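Local atomic coordinates of molinate hydrolase (Gulosibacter molinativorax, PDB entry 4UB9), a protein that hydrolyses the thiocarbamate herbicide molinate, probably as a zinc-dependent member of the amidohydrolase family acting on a carbon-nitrogen bond. Residues F169-I175 against V236-A242; I241-D245 against Y257-S261; P278-T284 against A297-H302. All coordinates share one frame; numbering follows the deposited sequence.

Contact 1. Residues F169-I175 against V236-A242; sequences FFAGTLI and VDFCKIA
Asp237 grips the end of strand 167-170 from two directions. Its carboxylate takes the amide of Phe170 (Phe170 N to Asp237 OD2, 3.0 Å), an almost straight bond that meets the oxygen on its anti side, while its own amide donates to the carbonyl of Phe170 (Asp237 N to Phe170 O, 2.9 Å). With CG anti to its carbonyl carbon (chi1 -59°), Asp237 brings OD2 over one face of the Phe170 ring and OD1 to the edge of the Phe169 ring. Arg155, from helix 148-159, forms a salt bridge with the same OD2, giving it a charged mate besides the backbone amide.

Further along, the strands pair in parallel: Ile175 N donates to Lys240 O, lying in the carbonyl plane at 3.0 Å, and Ala242 N donates to Ile175 O. Where residues 171-173 loop away from 236-242 between these two grips, one water fills in, donating to the carbonyls of Ala171 and Thr173 and accepting from Lys240 N (2.8 Å).

The Phe238 ring, with CG between its backbone N and carbonyl carbon (chi1 48°), lays one face against the peptide joining Phe170 and Ala171, and its CE1 comes to 3.3 Å from Ala171 CB. Ile175 CG1 touches both Cys239 SG and Ile241 CD1, each at 3.7 Å, on the side covered by helix 221-232. Lys240 projects from the other side, its nearest side-chain atom about 4 Å from the bound zinc. Parallel neighbours with helix 221-232 in the intervening chain are characteristic of the TIM-barrel amidohydrolase fold.

Contact 2. Residues I241-D245 against Y257-S261; sequences IAVTD and YFTFS
Tyr257 meets Asp245 through a reciprocal pair of bonds: its amide donates to the carboxylate (Tyr257 N to Asp245 OD1, 2.8 Å), and its carbonyl accepts from Asp245 N at 3.1 Å. The carboxylate is approached from above its plane and stands 82° from the phenol ring, with OD1 near the ring edge. Folding CG of Asp245 between its backbone N and carbonyl carbon (chi1 70°) brings OD1 to that amide, while OD2 accepts from Leu247 N. The Tyr257 ring also meets that of Tyr257 of the second subunit.

Phe258 runs alongside Val243, CE2 lying 4.0 Å from Val243 CG1. Thr259 then turns inward: its amide donates to Val243 O (3.0 Å), and its hydroxyl donates to Ala242 O at 2.8 Å, reaching that oxygen from above the carbonyl plane. At Phe260 the amide donates to a water that in turn donates to Val243 O, and ring atom CE2 touches Ile241 CG2 at 4.2 Å. Ser261 N-caps helix 262-275.

The carbonyls of Ala242 and Val243 thus take the hydroxyl and amide of Thr259, and the Asp245-Tyr257 pair holds the chain beyond them, which probably fixes the path of Thr244 and Asp245 next to the zinc site.

Contact 3. Residues P278-T284 against A297-H302; sequences PLLTHTT and ADLMIH
His282 and His302 meet at a shared zinc ion, His282 through ND1 and His302 through NE2. His282 ND1 and His302 NE2 lie 3.2 Å apart because both bind the metal, not each other. The ring planes stand at 82°, with ND1 and CE1 of His282 arriving at the edge of the His302 ring. CG of His302 sits between its backbone N and carbonyl carbon (chi1 50°), which swings the ring back toward 278-284; there ND1 makes a weak hydrogen bond to Thr283 O (3.2 Å). His282 is steadied at its other nitrogen, NE2 donating to the carbonyl of Asp245.

Behind the ligands, the two strands run parallel, their axes 4.8 Å apart at closest approach. Thr281 N donates to Leu299 O, and Ile301 N to Thr281 O at 3.0 Å. A water links the hydroxyls of Thr281 and Thr283 and donates to Ile301 O. On this side Thr281 OG1 lies against Met300 CG, under helix 286-294; on the side of the histidine ligand His282, Leu280 packs alongside Leu299 and reaches Ile301 CD1 with CD2 (4.0 Å).

At the far end Asp298 OD2 accepts from Leu279 N at 2.9 Å, nearly straight, on the anti side of the carboxylate but 33° out of its plane. Arg273 also pairs with OD2, and Arg431 with OD1. Replacing Asp298 by alanine is likely to leave both arginines without this carboxylate mate and the Leu279 amide without its acceptor, letting the strand pair shift.

The beta-alpha-beta unit thus carries two zinc ligands at the C-terminal ends of adjacent parallel strands, where the second nitrogen of each ring is bonded to a backbone carbonyl, weakly for His302, which probably helps orient it for the metal.

Contacts 1 and 3 are two pairings within one parallel sheet, ordered 174-175, 239-242, 279-282 and 299-301, with their centres about 10 Å apart; backbone bonds between 239-242 and 279-282 join them. Contact 2 grows from the end of strand 239-242, sharing Ile241 and Ala242 with contact 1; its centre lies about 15 Å from that of contact 1 and 12 Å from that of contact 3. Along the chain, contact 1 closes as contact 2 begins, and contact 3 follows after helix 262-275. Together they place the zinc site at the strand ends, with contact 2 connecting its surroundings to the second subunit.

Contact 1. Residues F169-I175 against V236-A242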
loop_
_atom_site.group_PDB
_atom_site.type_symbol
_atom_site.label_atom_id
_atom_site.label_comp_id
_atom_site.label_asym_id
_atom_site.label_seq_id
_atom_site.Cartn_x
_atom_site.Cartn_y
_atom_site.Cartn_z
ATOM N N PHE A 169 -15.929 23.880 -26.073
ATOM C CA PHE A 169 -16.429 24.670 -24.951
ATOM C C PHE A 169 -16.110 23.942 -23.656
ATOM O O PHE A 169 -16.218 22.732 -23.586
ATOM C CB PHE A 169 -17.929 24.901 -25.078
ATOM C CG PHE A 169 -18.292 25.614 -26.325
ATOM C CD1 PHE A 169 -17.970 26.955 -26.504
ATOM C CD2 PHE A 169 -18.945 24.920 -27.364
ATOM C CE1 PHE A 169 -18.282 27.631 -27.696
ATOM C CE2 PHE A 169 -19.244 25.575 -28.548
ATOM C CZ PHE A 169 -18.924 26.935 -28.716
ATOM N N PHE A 170 -15.744 24.701 -22.622
ATOM C CA PHE A 170 -15.273 24.073 -21.402
ATOM C C PHE A 170 -15.793 24.639 -20.073
ATOM O O PHE A 170 -16.219 25.775 -19.985
ATOM C CB PHE A 170 -13.767 24.032 -21.423
ATOM C CG PHE A 170 -13.135 25.366 -21.429
ATOM C CD1 PHE A 170 -13.102 26.129 -20.275
ATOM C CD2 PHE A 170 -12.523 25.844 -22.556
ATOM C CE1 PHE A 170 -12.484 27.376 -20.281
ATOM C CE2 PHE A 170 -11.901 27.078 -22.573
ATOM C CZ PHE A 170 -11.869 27.852 -21.440
ATOM N N ALA A 171 -15.758 23.787 -19.060
ATOM C CA ALA A 171 -16.028 24.164 -17.665
ATOM C C ALA A 171 -14.805 24.620 -16.924
ATOM O O ALA A 171 -14.908 25.281 -15.893
ATOM C CB ALA A 171 -16.591 22.981 -16.895
ATOM N N GLY A 172 -13.658 24.159 -17.378
ATOM C CA GLY A 172 -12.410 24.217 -16.593
ATOM C C GLY A 172 -12.419 23.069 -15.602
ATOM O O GLY A 172 -12.557 21.900 -15.972
ATOM N N THR A 173 -12.376 23.400 -14.325
ATOM C CA THR A 173 -12.385 22.348 -13.286
ATOM C C THR A 173 -13.786 22.063 -12.764
ATOM O O THR A 173 -14.760 22.673 -13.150
ATOM C CB THR A 173 -11.463 22.685 -12.121
ATOM O OG1 THR A 173 -11.281 21.531 -11.300
ATOM C CG2 THR A 173 -12.023 23.823 -11.282
ATOM N N LEU A 174 -13.858 21.060 -11.931
ATOM C CA LEU A 174 -15.065 20.698 -11.216
ATOM C C LEU A 174 -14.978 21.364 -9.851
ATOM O O LEU A 174 -14.063 21.077 -9.049
ATOM C CB LEU A 174 -15.090 19.218 -10.923
ATOM C CG LEU A 174 -16.302 18.403 -11.257
ATOM C CD1 LEU A 174 -15.841 17.419 -12.329
ATOM C CD2 LEU A 174 -16.739 17.620 -10.063
ATOM N N ILE A 175 -15.920 22.240 -9.595
ATOM C CA ILE A 175 -15.843 23.036 -8.411
ATOM C C ILE A 175 -15.984 22.113 -7.206
ATOM O O ILE A 175 -17.018 21.480 -7.016
ATOM C CB ILE A 175 -16.933 24.109 -8.367
ATOM C CG1 ILE A 175 -16.900 25.007 -9.608
ATOM C CG2 ILE A 175 -16.806 24.934 -7.097
ATOM C CD1 ILE A 175 -15.585 25.681 -9.863
ATOM N N VAL A 236 -14.859 30.737 -18.458
ATOM C CA VAL A 236 -15.432 29.445 -18.781
ATOM C C VAL A 236 -16.711 29.576 -19.586
ATOM O O VAL A 236 -17.417 30.581 -19.484
ATOM C CB VAL A 236 -15.693 28.634 -17.521
ATOM C CG1 VAL A 236 -14.394 28.496 -16.729
ATOM C CG2 VAL A 236 -16.770 29.263 -16.669
ATOM N N ASP A 237 -17.037 28.536 -20.346
ATOM C CA ASP A 237 -18.285 28.500 -21.095
ATOM C C ASP A 237 -19.473 27.952 -20.285
ATOM O O ASP A 237 -20.631 28.192 -20.589
ATOM C CB ASP A 237 -18.104 27.668 -22.333
ATOM C CG ASP A 237 -17.026 28.208 -23.224
ATOM O OD1 ASP A 237 -17.253 29.285 -23.835
ATOM O OD2 ASP A 237 -15.947 27.568 -23.324
ATOM N N PHE A 238 -19.171 27.228 -19.242
ATOM C CA PHE A 238 -20.191 26.719 -18.324
ATOM C C PHE A 238 -19.499 26.323 -17.040
ATOM O O PHE A 238 -18.275 26.445 -16.939
ATOM C CB PHE A 238 -20.979 25.565 -18.921
ATOM C CG PHE A 238 -20.132 24.505 -19.531
ATOM C CD1 PHE A 238 -19.615 23.522 -18.750
ATOM C CD2 PHE A 238 -19.875 24.469 -20.900
ATOM C CE1 PHE A 238 -18.869 22.485 -19.293
ATOM C CE2 PHE A 238 -19.116 23.456 -21.450
ATOM C CZ PHE A 238 -18.610 22.463 -20.646
ATOM N N CYS A 239 -20.274 25.911 -16.026
ATOM C CA CYS A 239 -19.671 25.612 -14.729
ATOM C C CYS A 239 -20.220 24.352 -14.191
ATOM O O CYS A 239 -21.447 24.169 -14.133
ATOM C CB CYS A 239 -19.948 26.746 -13.748
ATOM S SG CYS A 239 -19.220 26.465 -12.129
ATOM N N LYS A 240 -19.330 23.488 -13.732
ATOM C CA LYS A 240 -19.772 22.175 -13.233
ATOM C C LYS A 240 -19.424 22.085 -11.761
ATOM O O LYS A 240 -18.281 22.328 -11.374
ATOM C CB LYS A 240 -19.127 21.008 -13.998
ATOM C CG LYS A 240 -19.623 19.648 -13.526
ATOM C CD LYS A 240 -19.412 18.517 -14.517
ATOM C CE LYS A 240 -18.218 17.641 -14.235
ATOM N NZ LYS A 240 -18.428 16.204 -14.606
ATOM N N ILE A 241 -20.414 21.726 -10.963
ATOM C CA ILE A 241 -20.265 21.720 -9.533
ATOM C C ILE A 241 -20.257 20.279 -9.050
ATOM O O ILE A 241 -21.142 19.510 -9.366
ATOM C CB ILE A 241 -21.460 22.374 -8.785
ATOM C CG1 ILE A 241 -21.781 23.788 -9.232
ATOM C CG2 ILE A 241 -21.211 22.362 -7.273
ATOM C CD1 ILE A 241 -20.605 24.689 -9.177
ATOM N N ALA A 242 -19.322 19.972 -8.174
ATOM C CA ALA A 242 -19.318 18.680 -7.485
ATOM C C ALA A 242 -20.332 18.640 -6.369
ATOM O O ALA A 242 -19.996 18.902 -5.238
ATOM C CB ALA A 242 -17.953 18.382 -6.901
HETATM O O HOH W 1 -16.747 24.568 -13.722
#

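Contact 2. Residues I241-D245 against Y257-S261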
loop_
_atom_site.group_PDB
_atom_site.type_symbol
_atom_site.label_atom_id
_atom_site.label_comp_id
_atom_site.label_asym_id
_atom_site.label_seq_id
_atom_site.Cartn_x
_atom_site.Cartn_y
_atom_site.Cartn_z
ATOM N N ILE A 241 -20.414 21.726 -10.963
ATOM C CA ILE A 241 -20.265 21.720 -9.533
ATOM C C ILE A 241 -20.257 20.279 -9.050
ATOM O O ILE A 241 -21.142 19.510 -9.366
ATOM C CB ILE A 241 -21.460 22.374 -8.785
ATOM C CG1 ILE A 241 -21.781 23.788 -9.232
ATOM C CG2 ILE A 241 -21.211 22.362 -7.273
ATOM C CD1 ILE A 241 -20.605 24.689 -9.177
ATOM N N ALA A 242 -19.322 19.972 -8.174
ATOM C CA ALA A 242 -19.318 18.680 -7.485
ATOM C C ALA A 242 -20.332 18.640 -6.369
ATOM O O ALA A 242 -19.996 18.902 -5.238
ATOM C CB ALA A 242 -17.953 18.382 -6.901
ATOM N N VAL A 243 -21.571 18.335 -6.708
ATOM C CA VAL A 243 -22.633 18.303 -5.725
ATOM C C VAL A 243 -22.351 17.185 -4.733
ATOM O O VAL A 243 -22.444 17.377 -3.518
ATOM C CB VAL A 243 -23.978 18.032 -6.387
ATOM C CG1 VAL A 243 -25.050 17.748 -5.337
ATOM C CG2 VAL A 243 -24.350 19.191 -7.253
ATOM N N THR A 244 -21.991 16.015 -5.274
ATOM C CA THR A 244 -21.483 14.920 -4.450
ATOM C C THR A 244 -19.992 14.751 -4.641
ATOM O O THR A 244 -19.359 15.443 -5.425
ATOM C CB THR A 244 -22.174 13.577 -4.739
ATOM O OG1 THR A 244 -21.915 13.201 -6.073
ATOM C CG2 THR A 244 -23.666 13.680 -4.505
ATOM N N ASP A 245 -19.454 13.798 -3.918
ATOM C CA ASP A 245 -18.024 13.519 -3.893
ATOM C C ASP A 245 -17.560 12.762 -5.135
ATOM O O ASP A 245 -18.370 12.297 -5.926
ATOM C CB ASP A 245 -17.686 12.641 -2.692
ATOM C CG ASP A 245 -18.237 11.223 -2.859
ATOM O OD1 ASP A 245 -19.482 11.037 -2.746
ATOM O OD2 ASP A 245 -17.445 10.314 -3.181
ATOM N N TYR A 257 -21.212 11.101 -0.541
ATOM C CA TYR A 257 -21.269 12.273 0.347
ATOM C C TYR A 257 -21.687 13.488 -0.451
ATOM O O TYR A 257 -21.653 13.498 -1.695
ATOM C CB TYR A 257 -19.891 12.587 0.882
ATOM C CG TYR A 257 -19.277 11.532 1.740
ATOM C CD1 TYR A 257 -19.490 11.503 3.107
ATOM C CD2 TYR A 257 -18.433 10.576 1.195
ATOM C CE1 TYR A 257 -18.900 10.522 3.900
ATOM C CE2 TYR A 257 -17.828 9.595 1.993
ATOM C CZ TYR A 257 -18.085 9.565 3.336
ATOM O OH TYR A 257 -17.475 8.627 4.108
ATOM N N PHE A 258 -22.088 14.525 0.261
ATOM C CA PHE A 258 -22.241 15.857 -0.331
ATOM C C PHE A 258 -20.994 16.664 -0.105
ATOM O O PHE A 258 -20.401 16.659 0.959
ATOM C CB PHE A 258 -23.456 16.575 0.256
ATOM C CG PHE A 258 -24.734 16.162 -0.376
ATOM C CD1 PHE A 258 -25.294 14.942 -0.089
ATOM C CD2 PHE A 258 -25.403 17.024 -1.238
ATOM C CE1 PHE A 258 -26.478 14.556 -0.667
ATOM C CE2 PHE A 258 -26.578 16.647 -1.839
ATOM C CZ PHE A 258 -27.115 15.406 -1.561
ATOM N N THR A 259 -20.566 17.357 -1.130
ATOM C CA THR A 259 -19.352 18.200 -1.028
ATOM C C THR A 259 -19.538 19.455 -0.194
ATOM O O THR A 259 -18.613 19.929 0.492
ATOM C CB THR A 259 -18.915 18.627 -2.456
ATOM O OG1 THR A 259 -18.639 17.458 -3.203
ATOM C CG2 THR A 259 -17.682 19.498 -2.438
ATOM N N PHE A 260 -20.731 20.017 -0.305
ATOM C CA PHE A 260 -21.072 21.347 0.235
ATOM C C PHE A 260 -22.350 21.308 1.055
ATOM O O PHE A 260 -23.223 20.478 0.805
ATOM C CB PHE A 260 -21.310 22.343 -0.902
ATOM C CG PHE A 260 -20.072 22.655 -1.724
ATOM C CD1 PHE A 260 -18.977 23.257 -1.157
ATOM C CD2 PHE A 260 -20.018 22.314 -3.060
ATOM C CE1 PHE A 260 -17.860 23.533 -1.908
ATOM C CE2 PHE A 260 -18.896 22.572 -3.802
ATOM C CZ PHE A 260 -17.813 23.173 -3.222
ATOM N N SER A 261 -22.475 22.247 2.001
ATOM C CA SER A 261 -23.782 22.529 2.620
ATOM C C SER A 261 -24.716 23.131 1.605
ATOM O O SER A 261 -24.284 23.715 0.603
ATOM C CB SER A 261 -23.663 23.517 3.785
ATOM O OG SER A 261 -23.293 24.796 3.324
HETATM O O HOH W 2 -22.838 19.679 -2.300
#

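Contact 3. Residues P278-T284 against A297-H302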
loop_
_atom_site.group_PDB
_atom_site.type_symbol
_atom_site.label_atom_id
_atom_site.label_comp_id
_atom_site.label_asym_id
_atom_site.label_seq_id
_atom_site.Cartn_x
_atom_site.Cartn_y
_atom_site.Cartn_z
ATOM N N PRO A 278 -24.268 28.169 -18.418
ATOM C CA PRO A 278 -25.041 27.019 -17.965
ATOM C C PRO A 278 -24.413 26.349 -16.765
ATOM O O PRO A 278 -23.194 26.418 -16.546
ATOM C CB PRO A 278 -24.969 26.065 -19.138
ATOM C CG PRO A 278 -24.767 26.944 -20.300
ATOM C CD PRO A 278 -23.873 28.043 -19.826
ATOM N N LEU A 279 -25.279 25.732 -16.000
ATOM C CA LEU A 279 -24.911 25.084 -14.752
ATOM C C LEU A 279 -24.976 23.581 -14.908
ATOM O O LEU A 279 -26.046 23.035 -15.243
ATOM C CB LEU A 279 -25.889 25.471 -13.644
ATOM C CG LEU A 279 -25.814 24.613 -12.379
ATOM C CD1 LEU A 279 -24.534 24.924 -11.614
ATOM C CD2 LEU A 279 -27.023 24.863 -11.494
ATOM N N LEU A 280 -23.841 22.930 -14.640
ATOM C CA LEU A 280 -23.741 21.475 -14.652
ATOM C C LEU A 280 -23.517 20.930 -13.279
ATOM O O LEU A 280 -22.953 21.591 -12.438
ATOM C CB LEU A 280 -22.586 20.996 -15.529
ATOM C CG LEU A 280 -22.881 20.771 -17.024
ATOM C CD1 LEU A 280 -23.335 22.058 -17.684
ATOM C CD2 LEU A 280 -21.619 20.327 -17.687
ATOM N N THR A 281 -23.940 19.700 -13.060
ATOM C CA THR A 281 -23.762 19.025 -11.797
ATOM C C THR A 281 -23.093 17.675 -11.960
ATOM O O THR A 281 -23.240 17.019 -12.951
ATOM C CB THR A 281 -25.096 18.817 -11.066
ATOM O OG1 THR A 281 -25.990 18.104 -11.901
ATOM C CG2 THR A 281 -25.721 20.129 -10.707
ATOM N N HIS A 282 -22.332 17.288 -10.960
ATOM C CA HIS A 282 -21.809 15.959 -10.852
ATOM C C HIS A 282 -22.507 15.344 -9.655
ATOM O O HIS A 282 -22.447 15.879 -8.577
ATOM C CB HIS A 282 -20.301 16.039 -10.679
ATOM C CG HIS A 282 -19.689 14.852 -10.015
ATOM N ND1 HIS A 282 -19.109 13.827 -10.716
ATOM C CD2 HIS A 282 -19.534 14.544 -8.712
ATOM C CE1 HIS A 282 -18.643 12.930 -9.875
ATOM N NE2 HIS A 282 -18.887 13.341 -8.652
ATOM N N THR A 283 -23.207 14.241 -9.858
ATOM C CA THR A 283 -23.964 13.602 -8.779
ATOM C C THR A 283 -23.774 12.110 -8.752
ATOM O O THR A 283 -23.647 11.489 -9.762
ATOM C CB THR A 283 -25.478 13.940 -8.775
ATOM O OG1 THR A 283 -26.104 13.447 -9.960
ATOM C CG2 THR A 283 -25.696 15.413 -8.671
ATOM N N THR A 284 -23.733 11.565 -7.560
ATOM C CA THR A 284 -23.286 10.225 -7.344
ATOM C C THR A 284 -24.279 9.420 -6.511
ATOM O O THR A 284 -24.009 8.321 -6.109
ATOM C CB THR A 284 -21.840 10.319 -6.806
ATOM O OG1 THR A 284 -20.943 10.064 -7.876
ATOM C CG2 THR A 284 -21.546 9.416 -5.698
ATOM N N ALA A 297 -30.750 22.406 -12.729
ATOM C CA ALA A 297 -29.488 22.261 -13.463
ATOM C C ALA A 297 -29.748 22.191 -14.956
ATOM O O ALA A 297 -30.684 21.549 -15.401
ATOM C CB ALA A 297 -28.777 21.017 -13.023
ATOM N N ASP A 298 -28.924 22.872 -15.714
ATOM C CA ASP A 298 -29.008 22.833 -17.181
ATOM C C ASP A 298 -28.632 21.460 -17.728
ATOM O O ASP A 298 -29.161 21.016 -18.729
ATOM C CB ASP A 298 -28.087 23.893 -17.794
ATOM C CG ASP A 298 -28.570 25.303 -17.494
ATOM O OD1 ASP A 298 -29.461 25.745 -18.212
ATOM O OD2 ASP A 298 -28.123 25.927 -16.515
ATOM N N LEU A 299 -27.664 20.827 -17.090
ATOM C CA LEU A 299 -27.278 19.497 -17.477
ATOM C C LEU A 299 -26.723 18.746 -16.284
ATOM O O LEU A 299 -25.801 19.191 -15.625
ATOM C CB LEU A 299 -26.273 19.530 -18.632
ATOM C CG LEU A 299 -25.859 18.138 -19.140
ATOM C CD1 LEU A 299 -27.041 17.384 -19.724
ATOM C CD2 LEU A 299 -24.769 18.278 -20.179
ATOM N N MET A 300 -27.255 17.555 -16.081
ATOM C CA MET A 300 -26.842 16.687 -14.997
ATOM C C MET A 300 -25.976 15.516 -15.505
ATOM O O MET A 300 -26.461 14.574 -16.136
ATOM C CB MET A 300 -28.089 16.196 -14.269
ATOM C CG MET A 300 -28.785 17.363 -13.586
ATOM S SD MET A 300 -30.339 16.934 -12.817
ATOM C CE MET A 300 -31.295 16.611 -14.296
ATOM N N ILE A 301 -24.692 15.572 -15.183
ATOM C CA ILE A 301 -23.730 14.572 -15.636
ATOM C C ILE A 301 -23.886 13.255 -14.864
ATOM O O ILE A 301 -24.081 13.233 -13.646
ATOM C CB ILE A 301 -22.307 15.078 -15.545
ATOM C CG1 ILE A 301 -22.164 16.411 -16.266
ATOM C CG2 ILE A 301 -21.323 14.083 -16.128
ATOM C CD1 ILE A 301 -22.422 16.375 -17.758
ATOM N N HIS A 302 -23.845 12.175 -15.617
ATOM C CA HIS A 302 -24.072 10.781 -15.140
ATOM C C HIS A 302 -25.177 10.680 -14.114
ATOM O O HIS A 302 -25.004 10.218 -13.004
ATOM C CB HIS A 302 -22.801 9.996 -14.780
ATOM C CG HIS A 302 -21.859 10.705 -13.877
ATOM N ND1 HIS A 302 -22.164 11.018 -12.569
ATOM C CD2 HIS A 302 -20.567 11.072 -14.058
ATOM C CE1 HIS A 302 -21.125 11.612 -12.008
ATOM N NE2 HIS A 302 -20.142 11.655 -12.886
HETATM O O HOH W 3 -25.666 15.275 -12.040
#